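Local coordinates for protein arsenical resistance operon trans-acting repressor (Bacteroides vulgatus, PDB 3KTB) that probably acts as a DNA-binding repressor of the arsenical resistance operon, built on a thioredoxin-like fold, at residues K5-F10 and K95-W100. Numbering follows the deposited sequence.
Sequences KKIEIF and KQMSEW
A helix-on-sheet contact of the thioredoxin-like fold joins Lys5, in the loop leading into the inner strand 7-11, and Ile7, its first residue, to Met97 and Trp100 on the C-terminal helix 94-101. One backbone hydrogen bond and a small apolar cluster hold the two together. Lys5 N donates to Trp100 O (3.0 Å, N-H...O angle 163°), approaching nearly in line with the C=O bond, near the end of the helix. The Lys5 and Trp100 side chains run at about a right angle to each other, Lys5 CD meeting the indole obliquely, 3.7 Å from Trp100 CD1; further out the lysine chain bends at its last torsion and carries NZ away from the helix. Deeper in, Ile7 has CG1 anti to its carbonyl carbon (chi1 -50°), and an extended chi2 carries CD1 on to the indole edge, near the ring plane and 3.9 Å from Trp100 CB. The indole also reaches Val81, Ala86 and Val87 of the neighbouring hairpin, so this side chain joins the helix to three strands of the sheet. One face of the Trp100 indole lies over the helix's own backbone, with Gln96 O 3.2 Å above the ring plane, toward the rim. Met97, a selenomethionine, also packs on Val35 and Leu39 of helix 27-41, linking the two helices. Folded at chi2 (-67°) and chi3, its chain curls toward the strand and sets CE 4.0 Å from Ile7 CD1.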
ATOM      1  N   LYS A   5     -23.449 -20.829  11.893  1.00 52.67           N
ATOM      2  CA  LYS A   5     -22.399 -20.846  10.885  1.00 56.96           C
ATOM      3  C   LYS A   5     -22.545 -19.622   9.977  1.00 59.18           C
ATOM      4  O   LYS A   5     -23.658 -19.157   9.749  1.00 52.28           O
ATOM      5  CB  LYS A   5     -22.516 -22.132  10.082  1.00 54.91           C
ATOM      6  CG  LYS A   5     -22.467 -23.369  10.980  1.00 60.73           C
ATOM      7  CD  LYS A   5     -22.850 -24.627  10.222  1.00 68.42           C
ATOM      8  CE  LYS A   5     -22.417 -25.895  10.963  1.00 73.59           C
ATOM      9  NZ  LYS A   5     -20.936 -26.046  11.019  1.00 75.79           N
ATOM     10  N   LYS A   6     -21.435 -19.082   9.483  1.00 61.71           N
ATOM     11  CA  LYS A   6     -21.526 -17.945   8.582  1.00 62.22           C
ATOM     12  C   LYS A   6     -21.960 -18.451   7.206  1.00 60.59           C
ATOM     13  O   LYS A   6     -21.451 -19.463   6.721  1.00 64.68           O
ATOM     14  CB  LYS A   6     -20.209 -17.151   8.513  1.00 64.16           C
ATOM     15  CG  LYS A   6     -20.216 -15.992   7.476  1.00 89.12           C
ATOM     16  CD  LYS A   6     -18.907 -15.169   7.487  1.00 91.14           C
ATOM     17  CE  LYS A   6     -18.428 -14.748   6.079  1.00 90.61           C
ATOM     18  NZ  LYS A   6     -19.150 -13.584   5.489  1.00 89.60           N
ATOM     19  N   ILE A   7     -22.930 -17.769   6.605  1.00 54.36           N
ATOM     20  CA  ILE A   7     -23.387 -18.120   5.268  1.00 55.25           C
ATOM     21  C   ILE A   7     -23.205 -16.925   4.345  1.00 56.63           C
ATOM     22  O   ILE A   7     -23.641 -15.810   4.658  1.00 55.42           O
ATOM     23  CB  ILE A   7     -24.859 -18.554   5.253  1.00 51.92           C
ATOM     24  CG1 ILE A   7     -25.118 -19.619   6.334  1.00 49.33           C
ATOM     25  CG2 ILE A   7     -25.229 -19.086   3.872  1.00 43.46           C
ATOM     26  CD1 ILE A   7     -26.562 -19.740   6.737  1.00 50.90           C
ATOM     27  N   GLU A   8     -22.546 -17.173   3.219  1.00 59.15           N
ATOM     28  CA  GLU A   8     -22.315 -16.167   2.194  1.00 64.25           C
ATOM     29  C   GLU A   8     -22.676 -16.787   0.850  1.00 66.20           C
ATOM     30  O   GLU A   8     -22.208 -17.871   0.521  1.00 72.47           O
ATOM     31  CB  GLU A   8     -20.844 -15.762   2.182  1.00 62.89           C
ATOM     32  CG  GLU A   8     -20.581 -14.402   1.582  1.00 67.20           C
ATOM     33  CD  GLU A   8     -19.095 -14.077   1.569  1.00 78.25           C
ATOM     34  OE1 GLU A   8     -18.701 -13.122   0.862  1.00 75.39           O
ATOM     35  OE2 GLU A   8     -18.321 -14.784   2.260  1.00 83.23           O
ATOM     36  N   ILE A   9     -23.514 -16.101   0.083  1.00 60.26           N
ATOM     37  CA  ILE A   9     -24.042 -16.650  -1.156  1.00 59.53           C
ATOM     38  C   ILE A   9     -23.564 -15.824  -2.355  1.00 58.22           C
ATOM     39  O   ILE A   9     -23.725 -14.596  -2.385  1.00 55.67           O
ATOM     40  CB  ILE A   9     -25.589 -16.666  -1.137  1.00 56.23           C
ATOM     41  CG1 ILE A   9     -26.101 -17.708  -0.140  1.00 58.07           C
ATOM     42  CG2 ILE A   9     -26.137 -16.940  -2.528  1.00 54.26           C
ATOM     43  CD1 ILE A   9     -27.588 -17.616   0.129  1.00 51.19           C
ATOM     44  N   PHE A  10     -22.983 -16.504  -3.338  1.00 58.21           N
ATOM     45  CA  PHE A  10     -22.517 -15.852  -4.564  1.00 58.15           C
ATOM     46  C   PHE A  10     -23.491 -16.129  -5.692  1.00 57.26           C
ATOM     47  O   PHE A  10     -23.527 -17.231  -6.234  1.00 62.86           O
ATOM     48  CB  PHE A  10     -21.099 -16.324  -4.896  1.00 65.47           C
ATOM     49  CG  PHE A  10     -20.094 -15.898  -3.871  1.00 69.51           C
ATOM     50  CD1 PHE A  10     -19.166 -14.902  -4.156  1.00 70.80           C
ATOM     51  CD2 PHE A  10     -20.126 -16.440  -2.591  1.00 66.63           C
ATOM     52  CE1 PHE A  10     -18.267 -14.474  -3.196  1.00 70.86           C
ATOM     53  CE2 PHE A  10     -19.229 -16.024  -1.628  1.00 71.49           C
ATOM     54  CZ  PHE A  10     -18.294 -15.037  -1.931  1.00 74.36           C
ATOM     55  N   LYS A  95     -34.206 -26.428   4.698  1.00 62.34           N
ATOM     56  CA  LYS A  95     -33.730 -27.350   5.726  1.00 65.74           C
ATOM     57  C   LYS A  95     -32.286 -27.028   6.136  1.00 58.60           C
ATOM     58  O   LYS A  95     -31.995 -26.863   7.327  1.00 57.85           O
ATOM     59  CB  LYS A  95     -33.837 -28.810   5.257  1.00 76.70           C
ATOM     60  CG  LYS A  95     -33.343 -29.826   6.291  1.00 82.17           C
ATOM     61  CD  LYS A  95     -33.669 -31.271   5.893  1.00 91.23           C
ATOM     62  CE  LYS A  95     -33.195 -32.270   6.959  1.00 95.44           C
ATOM     63  NZ  LYS A  95     -33.666 -33.672   6.698  1.00 98.99           N
ATOM     64  N   GLN A  96     -31.393 -26.926   5.151  1.00 57.19           N
ATOM     65  CA  GLN A  96     -29.999 -26.542   5.405  1.00 59.90           C
ATOM     66  C   GLN A  96     -29.844 -25.170   6.085  1.00 60.52           C
ATOM     67  O   GLN A  96     -29.137 -25.054   7.098  1.00 60.57           O
ATOM     68  CB  GLN A  96     -29.192 -26.549   4.108  1.00 61.30           C
ATOM     69  CG  GLN A  96     -29.168 -27.872   3.405  1.00 66.35           C
ATOM     70  CD  GLN A  96     -28.436 -27.794   2.081  1.00 71.17           C
ATOM     71  OE1 GLN A  96     -28.854 -27.080   1.167  1.00 65.61           O
ATOM     72  NE2 GLN A  96     -27.336 -28.530   1.970  1.00 77.13           N
HETATM   73  N   MSE A  97     -30.480 -24.135   5.525  1.00 51.36           N
HETATM   74  CA  MSE A  97     -30.379 -22.798   6.117  1.00 49.48           C
HETATM   75  C   MSE A  97     -30.803 -22.895   7.573  1.00 54.05           C
HETATM   76  O   MSE A  97     -30.164 -22.340   8.474  1.00 51.21           O
HETATM   77  CB  MSE A  97     -31.255 -21.783   5.376  1.00 46.22           C
HETATM   78  CG  MSE A  97     -30.897 -21.605   3.900  1.00 48.11           C
HETATM   79 SE   MSE A  97     -29.131 -20.770   3.718  0.69 53.61          SE
HETATM   80  CE  MSE A  97     -29.649 -18.956   4.325  1.00 48.35           C
ATOM     81  N   SER A  98     -31.883 -23.634   7.794  1.00 60.90           N
ATOM     82  CA  SER A  98     -32.443 -23.817   9.120  1.00 57.39           C
ATOM     83  C   SER A  98     -31.428 -24.532  10.024  1.00 60.69           C
ATOM     84  O   SER A  98     -31.297 -24.210  11.219  1.00 57.59           O
ATOM     85  CB  SER A  98     -33.743 -24.616   9.003  1.00 61.91           C
ATOM     86  OG  SER A  98     -34.529 -24.500  10.179  1.00 70.35           O
ATOM     87  N   GLU A  99     -30.697 -25.488   9.448  1.00 63.63           N
ATOM     88  CA  GLU A  99     -29.718 -26.246  10.214  1.00 71.77           C
ATOM     89  C   GLU A  99     -28.474 -25.411  10.497  1.00 62.77           C
ATOM     90  O   GLU A  99     -27.956 -25.424  11.612  1.00 58.81           O
ATOM     91  CB  GLU A  99     -29.362 -27.573   9.521  1.00 84.65           C
ATOM     92  CG  GLU A  99     -30.322 -28.729   9.855  1.00 99.43           C
ATOM     93  CD  GLU A  99     -30.352 -29.844   8.788  1.00110.32           C
ATOM     94  OE1 GLU A  99     -31.086 -30.841   8.986  1.00110.51           O
ATOM     95  OE2 GLU A  99     -29.655 -29.725   7.751  1.00114.36           O
ATOM     96  N   TRP A 100     -28.008 -24.667   9.499  1.00 59.96           N
ATOM     97  CA  TRP A 100     -26.777 -23.888   9.651  1.00 62.77           C
ATOM     98  C   TRP A 100     -26.947 -22.712  10.595  1.00 59.60           C
ATOM     99  O   TRP A 100     -25.973 -22.127  11.084  1.00 56.06           O
ATOM    100  CB  TRP A 100     -26.336 -23.336   8.311  1.00 60.13           C
ATOM    101  CG  TRP A 100     -25.913 -24.371   7.382  1.00 61.50           C
ATOM    102  CD1 TRP A 100     -25.379 -25.593   7.696  1.00 61.17           C
ATOM    103  CD2 TRP A 100     -25.957 -24.292   5.957  1.00 59.47           C
ATOM    104  NE1 TRP A 100     -25.089 -26.280   6.543  1.00 67.72           N
ATOM    105  CE2 TRP A 100     -25.434 -25.509   5.459  1.00 66.30           C
ATOM    106  CE3 TRP A 100     -26.385 -23.315   5.052  1.00 55.36           C
ATOM    107  CZ2 TRP A 100     -25.330 -25.774   4.091  1.00 63.27           C
ATOM    108  CZ3 TRP A 100     -26.285 -23.575   3.700  1.00 65.00           C
ATOM    109  CH2 TRP A 100     -25.757 -24.805   3.232  1.00 66.46           C
TER